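Local coordinates for enoyl-CoA hydratase (Mycobacterium smegmatis, PDB 3PE8) that catalyses the reversible hydration of 2-enoyl-CoA thioesters to 3-hydroxyacyl-CoA and belongs to the crotonase-like enoyl-CoA hydratase/isomerase family, at the interface of chains A and B and the interface of chains A and C. Sequence-based numbering; all coordinates share one arbitrary frame. Chains: chain A/B/C, Enoyl-CoA hydratase.

Contact 1: the interface of chains A and B. Residues chain A 86, 218, 221-222, 225; chain B 218-219, 222, 226.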
loop_
_atom_site.group_PDB
_atom_site.type_symbol
_atom_site.label_atom_id
_atom_site.label_comp_id
_atom_site.label_asym_id
_atom_site.label_seq_id
_atom_site.Cartn_x
_atom_site.Cartn_y
_atom_site.Cartn_z
ATOM N N PRO A 86 -7.567 -16.620 12.389
ATOM C CA PRO A 86 -6.753 -16.214 13.525
ATOM C C PRO A 86 -7.603 -15.799 14.730
ATOM O O PRO A 86 -8.738 -15.351 14.566
ATOM C CB PRO A 86 -5.916 -15.040 12.974
ATOM C CG PRO A 86 -6.707 -14.516 11.842
ATOM C CD PRO A 86 -7.451 -15.664 11.260
ATOM N N GLY A 218 -1.636 -6.259 6.413
ATOM C CA GLY A 218 -2.975 -6.755 6.141
ATOM C C GLY A 218 -3.171 -7.346 4.774
ATOM O O GLY A 218 -3.823 -8.388 4.639
ATOM N N LEU A 221 -1.649 -10.706 4.801
ATOM C CA LEU A 221 -2.477 -11.643 5.535
ATOM C C LEU A 221 -3.685 -12.113 4.726
ATOM O O LEU A 221 -4.078 -13.266 4.794
ATOM C CB LEU A 221 -2.882 -11.052 6.890
ATOM C CG LEU A 221 -1.728 -10.927 7.872
ATOM C CD1 LEU A 221 -2.067 -9.954 8.992
ATOM C CD2 LEU A 221 -1.301 -12.305 8.435
ATOM N N TRP A 222 -4.289 -11.212 3.965
ATOM C CA TRP A 222 -5.355 -11.594 3.048
ATOM C C TRP A 222 -4.863 -12.581 2.001
ATOM O O TRP A 222 -5.494 -13.582 1.758
ATOM C CB TRP A 222 -5.920 -10.363 2.350
ATOM C CG TRP A 222 -7.103 -10.693 1.436
ATOM C CD1 TRP A 222 -7.111 -10.719 0.057
ATOM C CD2 TRP A 222 -8.417 -11.142 1.840
ATOM N NE1 TRP A 222 -8.355 -11.092 -0.409
ATOM C CE2 TRP A 222 -9.162 -11.368 0.666
ATOM C CE3 TRP A 222 -9.046 -11.338 3.081
ATOM C CZ2 TRP A 222 -10.492 -11.786 0.697
ATOM C CZ3 TRP A 222 -10.387 -11.760 3.101
ATOM C CH2 TRP A 222 -11.081 -11.975 1.912
ATOM N N ALA A 225 -4.484 -15.962 3.476
ATOM C CA ALA A 225 -5.794 -16.572 3.705
ATOM C C ALA A 225 -6.366 -17.093 2.388
ATOM O O ALA A 225 -6.879 -18.206 2.321
ATOM C CB ALA A 225 -6.785 -15.589 4.379
ATOM N N GLY B 218 -6.843 -5.898 -1.175
ATOM C CA GLY B 218 -6.599 -6.971 -0.227
ATOM C C GLY B 218 -6.518 -6.546 1.212
ATOM O O GLY B 218 -7.066 -7.226 2.089
ATOM N N GLY B 219 -5.826 -5.443 1.477
ATOM C CA GLY B 219 -5.736 -4.911 2.855
ATOM C C GLY B 219 -7.110 -4.591 3.398
ATOM O O GLY B 219 -7.415 -4.819 4.586
ATOM N N TRP B 222 -8.985 -7.820 4.235
ATOM C CA TRP B 222 -8.528 -8.312 5.529
ATOM C C TRP B 222 -9.181 -7.555 6.676
ATOM O O TRP B 222 -9.665 -8.153 7.607
ATOM C CB TRP B 222 -7.014 -8.182 5.640
ATOM C CG TRP B 222 -6.466 -8.763 6.947
ATOM C CD1 TRP B 222 -5.988 -8.064 8.036
ATOM C CD2 TRP B 222 -6.437 -10.156 7.336
ATOM N NE1 TRP B 222 -5.612 -8.935 9.038
ATOM C CE2 TRP B 222 -5.892 -10.216 8.634
ATOM C CE3 TRP B 222 -6.783 -11.358 6.698
ATOM C CZ2 TRP B 222 -5.695 -11.423 9.304
ATOM C CZ3 TRP B 222 -6.581 -12.570 7.382
ATOM C CH2 TRP B 222 -6.043 -12.578 8.667
ATOM N N GLU B 226 -11.467 -9.092 9.591
ATOM C CA GLU B 226 -11.146 -8.878 11.001
ATOM C C GLU B 226 -12.305 -8.228 11.761
ATOM O O GLU B 226 -12.618 -8.650 12.883
ATOM C CB GLU B 226 -9.887 -8.065 11.104
ATOM C CG GLU B 226 -8.665 -8.861 10.650
ATOM C CD GLU B 226 -8.251 -9.897 11.653
ATOM O OE1 GLU B 226 -7.543 -9.487 12.606
ATOM O OE2 GLU B 226 -8.647 -11.094 11.524
HETATM O O HOH W 1 -9.827 -12.439 14.004
#

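Contact 2: the interface of chains A and C. Residues chain A 198, 200-202, 204-205; chain C 130, 133, 135, 231.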
loop_
_atom_site.group_PDB
_atom_site.type_symbol
_atom_site.label_atom_id
_atom_site.label_comp_id
_atom_site.label_asym_id
_atom_site.label_seq_id
_atom_site.Cartn_x
_atom_site.Cartn_y
_atom_site.Cartn_z
ATOM N N ASN A 198 6.201 4.197 32.438
ATOM C CA ASN A 198 4.878 4.793 32.424
ATOM C C ASN A 198 3.955 3.892 31.633
ATOM O O ASN A 198 4.086 3.796 30.406
ATOM C CB ASN A 198 5.011 6.167 31.741
ATOM C CG ASN A 198 3.685 6.938 31.620
ATOM O OD1 ASN A 198 2.621 6.371 31.410
ATOM N ND2 ASN A 198 3.785 8.276 31.637
ATOM N N LYS A 200 0.653 4.016 30.863
ATOM C CA LYS A 200 -0.186 4.692 29.850
ATOM C C LYS A 200 0.618 4.852 28.545
ATOM O O LYS A 200 0.128 4.569 27.435
ATOM C CB LYS A 200 -0.704 6.085 30.328
ATOM N N ALA A 201 1.864 5.318 28.676
ATOM C CA ALA A 201 2.723 5.517 27.515
ATOM C C ALA A 201 3.159 4.199 26.842
ATOM O O ALA A 201 3.175 4.080 25.598
ATOM C CB ALA A 201 3.955 6.341 27.919
ATOM N N VAL A 202 3.520 3.200 27.652
ATOM C CA VAL A 202 3.855 1.843 27.144
ATOM C C VAL A 202 2.703 1.347 26.234
ATOM O O VAL A 202 2.902 0.895 25.096
ATOM C CB VAL A 202 4.143 0.872 28.303
ATOM C CG1 VAL A 202 4.028 -0.621 27.876
ATOM C CG2 VAL A 202 5.506 1.196 28.968
ATOM N N ALA A 204 0.129 3.085 24.885
ATOM C CA ALA A 204 -0.098 3.949 23.730
ATOM C C ALA A 204 0.948 3.685 22.628
ATOM O O ALA A 204 0.616 3.573 21.435
ATOM C CB ALA A 204 -0.116 5.444 24.166
ATOM N N LEU A 205 2.200 3.525 23.026
ATOM C CA LEU A 205 3.254 3.284 22.055
ATOM C C LEU A 205 3.098 1.894 21.444
ATOM O O LEU A 205 3.198 1.734 20.224
ATOM C CB LEU A 205 4.642 3.493 22.646
ATOM C CG LEU A 205 5.772 3.354 21.623
ATOM C CD1 LEU A 205 5.586 4.073 20.250
ATOM C CD2 LEU A 205 7.088 3.785 22.269
ATOM N N ALA C 130 8.607 6.379 26.189
ATOM C CA ALA C 130 7.569 5.891 27.098
ATOM C C ALA C 130 7.874 6.342 28.521
ATOM O O ALA C 130 6.978 6.855 29.206
ATOM C CB ALA C 130 7.417 4.381 27.023
ATOM N N GLY C 133 6.956 9.797 29.039
ATOM C CA GLY C 133 5.536 10.054 28.764
ATOM C C GLY C 133 5.284 10.856 27.518
ATOM O O GLY C 133 4.390 11.726 27.504
ATOM N N MET C 135 5.057 10.580 23.029
ATOM C CA MET C 135 5.008 9.750 21.822
ATOM C C MET C 135 5.965 10.304 20.758
ATOM O O MET C 135 6.111 11.519 20.630
ATOM C CB MET C 135 3.587 9.701 21.275
ATOM C CG MET C 135 2.640 8.927 22.144
ATOM S SD MET C 135 2.907 7.160 22.189
ATOM C CE MET C 135 2.165 6.759 20.586
ATOM N N TRP C 231 -2.447 11.126 21.778
ATOM C CA TRP C 231 -1.767 11.188 23.091
ATOM C C TRP C 231 -1.789 12.584 23.713
ATOM O O TRP C 231 -2.134 12.759 24.909
ATOM C CB TRP C 231 -0.311 10.702 22.941
ATOM C CG TRP C 231 0.501 10.781 24.218
ATOM C CD1 TRP C 231 1.453 11.719 24.540
ATOM C CD2 TRP C 231 0.468 9.864 25.312
ATOM N NE1 TRP C 231 1.993 11.449 25.785
ATOM C CE2 TRP C 231 1.405 10.314 26.272
ATOM C CE3 TRP C 231 -0.262 8.695 25.580
ATOM C CZ2 TRP C 231 1.638 9.637 27.455
ATOM C CZ3 TRP C 231 -0.048 8.048 26.760
ATOM C CH2 TRP C 231 0.901 8.511 27.688
#

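Contact 3: the interface of chains A and C. Residues chain A 204-205, 208-209, 212; chain C 127, 135-136, 140-141, 157.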
loop_
_atom_site.group_PDB
_atom_site.type_symbol
_atom_site.label_atom_id
_atom_site.label_comp_id
_atom_site.label_asym_id
_atom_site.label_seq_id
_atom_site.Cartn_x
_atom_site.Cartn_y
_atom_site.Cartn_z
ATOM N N ALA A 204 0.129 3.085 24.885
ATOM C CA ALA A 204 -0.098 3.949 23.730
ATOM C C ALA A 204 0.948 3.685 22.628
ATOM O O ALA A 204 0.616 3.573 21.435
ATOM C CB ALA A 204 -0.116 5.444 24.166
ATOM N N LEU A 205 2.200 3.525 23.026
ATOM C CA LEU A 205 3.254 3.284 22.055
ATOM C C LEU A 205 3.098 1.894 21.444
ATOM O O LEU A 205 3.198 1.734 20.224
ATOM C CB LEU A 205 4.642 3.493 22.646
ATOM C CG LEU A 205 5.772 3.354 21.623
ATOM C CD1 LEU A 205 5.586 4.073 20.250
ATOM C CD2 LEU A 205 7.088 3.785 22.269
ATOM N N SER A 208 0.302 1.806 19.001
ATOM C CA SER A 208 0.726 2.416 17.767
ATOM C C SER A 208 1.597 1.478 16.915
ATOM O O SER A 208 1.382 1.347 15.698
ATOM C CB SER A 208 1.423 3.752 18.029
ATOM O OG SER A 208 1.706 4.364 16.789
ATOM N N TYR A 209 2.565 0.803 17.534
ATOM C CA TYR A 209 3.362 -0.181 16.807
ATOM C C TYR A 209 2.441 -1.250 16.172
ATOM O O TYR A 209 2.653 -1.658 15.051
ATOM C CB TYR A 209 4.330 -0.890 17.755
ATOM C CG TYR A 209 5.687 -0.214 17.996
ATOM C CD1 TYR A 209 6.476 0.175 16.946
ATOM C CD2 TYR A 209 6.236 -0.102 19.280
ATOM C CE1 TYR A 209 7.726 0.741 17.142
ATOM C CE2 TYR A 209 7.486 0.456 19.481
ATOM C CZ TYR A 209 8.236 0.886 18.416
ATOM O OH TYR A 209 9.528 1.423 18.569
ATOM N N ILE A 212 0.588 0.282 13.109
ATOM C CA ILE A 212 1.516 0.405 11.997
ATOM C C ILE A 212 1.752 -0.973 11.379
ATOM O O ILE A 212 1.696 -1.131 10.174
ATOM C CB ILE A 212 2.829 1.066 12.465
ATOM C CG1 ILE A 212 2.614 2.535 12.755
ATOM C CG2 ILE A 212 3.930 0.909 11.406
ATOM C CD1 ILE A 212 3.727 3.126 13.666
ATOM N N ASP C 127 15.546 4.308 23.510
ATOM C CA ASP C 127 14.303 5.022 23.330
ATOM C C ASP C 127 13.653 5.202 24.679
ATOM O O ASP C 127 13.192 4.220 25.281
ATOM C CB ASP C 127 13.365 4.265 22.405
ATOM C CG ASP C 127 12.035 4.968 22.244
ATOM O OD1 ASP C 127 11.985 6.163 22.566
ATOM O OD2 ASP C 127 11.021 4.348 21.886
ATOM N N MET C 135 5.057 10.580 23.029
ATOM C CA MET C 135 5.008 9.750 21.822
ATOM C C MET C 135 5.965 10.304 20.758
ATOM O O MET C 135 6.111 11.519 20.630
ATOM C CB MET C 135 3.587 9.701 21.275
ATOM C CG MET C 135 2.640 8.927 22.144
ATOM S SD MET C 135 2.907 7.160 22.189
ATOM C CE MET C 135 2.165 6.759 20.586
ATOM N N PRO C 136 6.579 9.418 19.946
ATOM C CA PRO C 136 7.540 9.862 18.933
ATOM C C PRO C 136 6.851 10.560 17.754
ATOM O O PRO C 136 5.754 10.170 17.346
ATOM C CB PRO C 136 8.192 8.542 18.474
ATOM C CG PRO C 136 7.167 7.524 18.713
ATOM C CD PRO C 136 6.438 7.957 19.959
ATOM N N LEU C 140 10.567 7.484 14.987
ATOM C CA LEU C 140 11.112 6.349 15.731
ATOM C C LEU C 140 10.270 5.087 15.541
ATOM O O LEU C 140 10.798 3.988 15.371
ATOM C CB LEU C 140 11.258 6.678 17.200
ATOM C CG LEU C 140 12.104 5.701 18.027
ATOM C CD1 LEU C 140 12.836 6.424 19.103
ATOM C CD2 LEU C 140 11.117 4.638 18.586
ATOM N N SER C 141 8.943 5.195 15.626
ATOM C CA SER C 141 8.101 4.001 15.639
ATOM C C SER C 141 7.991 3.319 14.265
ATOM O O SER C 141 7.551 2.169 14.163
ATOM C CB SER C 141 6.724 4.304 16.240
ATOM O OG SER C 141 5.983 5.242 15.498
ATOM N N SER C 157 11.831 0.108 22.992
ATOM C CA SER C 157 10.838 1.146 23.303
ATOM C C SER C 157 10.094 0.910 24.604
ATOM O O SER C 157 9.762 1.846 25.332
ATOM C CB SER C 157 9.839 1.283 22.178
ATOM O OG SER C 157 10.463 1.843 21.039
HETATM O O HOH W 2 3.970 5.736 17.319
#

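Contact 1: the interface of chains A and B
B:Trp222 lays its indole across A:Leu221 where the long helices 199-234 of two subunits meet about a two-fold axis, a pairing that probably joins the two trimers of a crotonase-type hexamer. The tight part sets the indole on the partner helix, on side chain and backbone alike. CB of A:Leu221 sits over the centre of the indole, 3.6 Å from the centroid of its six-membered ring, a CH-pi contact, and CD1 of the same leucine touches NE1 at 3.7 Å. The indole reaches the neighbouring helix because its CG stands anti to the backbone N (chi1 -177°). Glycine suits position 218 because a residue without a side chain lets the tryptophan of the partner come close to the backbone: CD1 of B:Trp222 lies 3.8 Å from CA of A:Gly218, and the twin contact puts A:Trp222 against B:Gly218. No nitrogen or oxygen of one chain bonds directly to the other in this patch, so close packing carries it.

Toward the tip of the indole the contact becomes looser and wetter. A:Pro86, a rigid loop residue, meets the ring tip to tip, its CG 3.8 Å from CH2 of B:Trp222. On the indole face opposite A:Leu221 packs CG of B:Glu226, whose chain bends at chi2 (-74°) and takes the carboxylate to the water. There water 1 lies 3.1 Å from OE2 of B:Glu226 and 3.2 Å from the carbonyl O of A:Pro86.

Contact 2: the interface of chains A and C
Packing of A:Ala201 and A:Ala204 against C:Trp231 forms a heterologous interface, not an exact two-fold, of the kind that closes the trimer in the crotonase family; here it probably joins neighbouring subunits of one trimer. The first turns of helix 199-234 in chain A meet the far end of the same helix in chain C. Alanines suit the A side because their short side chains let the broad indole come near the helix backbone: CB of A:Ala204 lies 3.5 Å from CE3 of C:Trp231, while CH2 of that ring is 3.5 Å from CA of A:Ala201. The indole is held from within its own chain. Its NE1 donates to the carbonyl O of C:Gly133 at 3.0 Å, a bent bond (140° at H) with the donor above the carbonyl plane, and CG of C:Met135 packs on one ring face toward the rim. The flexible methionine, bent at chi2 and chi3 (-70° and -77°), turns its CE to 3.6 Å from the carbonyl O of A:Ala204.

A:Asn198 caps the start of the A helix, its side-chain OD1 accepting the N-H of A:Ala201 at 3.0 Å. The carbonyl O of C:Ala130 approaches CB of A:Asn198 to 3.3 Å, and CB of A:Ala201 equally closely.

Contact 3: the interface of chains A and C
A:Tyr209 reaches from helix 199-234 between C:Ser141 and C:Ser157, in what is probably the intra-trimer interface of this crotonase-family protein. From CB, the side chain sets off with CG anti to the carbonyl carbon (chi1 -87°), which sends the ring toward chain C. Along one flank, CD1 and CE1 run beside the backbone of C:Ser141, CE1 coming to 3.3 Å from its carbonyl O. On the other flank CE2 lies 3.7 Å from CB of C:Ser157, at the ring edge in plane, and CZ comes near OG of that serine. The tip, the phenolic OH, hydrogen-bonds OG of C:Ser157 at 2.7 Å and also touches CD2 of C:Leu140. Tyrosine suits this place because its flat ring slips between the backbone of C:Ser141 and the side chain of C:Ser157 and still ends in a polar group. A serine suits the partner position because its short side chain brings a hydroxyl to the phenol. That OG is positioned in turn, donating to the anti lone pair of OD2 of C:Asp127 at 2.7 Å.

Alongside, A:Leu205 spreads its two methyls, CD1 4.0 Å from CD of C:Pro136 and CD2 3.7 Å from CB of C:Ser157, with CD1 also over one face of A:Tyr209 toward the rim. About one turn beyond A:Tyr209, CD1 of A:Ile212 lies 3.6 Å from OG of C:Ser141. Water 2 bridges that hydroxyl and OG of A:Ser208, 2.7 Å from the latter.

Helix 199-234 of chain A takes part in every contact. Contact 2 uses its first turns, contact 3 the turns that follow, and contact 1 a stretch further along, so one helix meets chain C and chain B in succession. The centres of the C-alpha atoms of contacts 2 and 3 are about 8 Å apart, and they share A:Ala204, A:Leu205 and C:Met135 as parts of one continuous A-C surface. Measured the same way, contact 1 is about 28 Å from contact 2 and 23 Å from contact 3. The two-fold A-B and the heterologous A-C surfaces together are consistent with a dimer of trimers, matching the deposited hexamer.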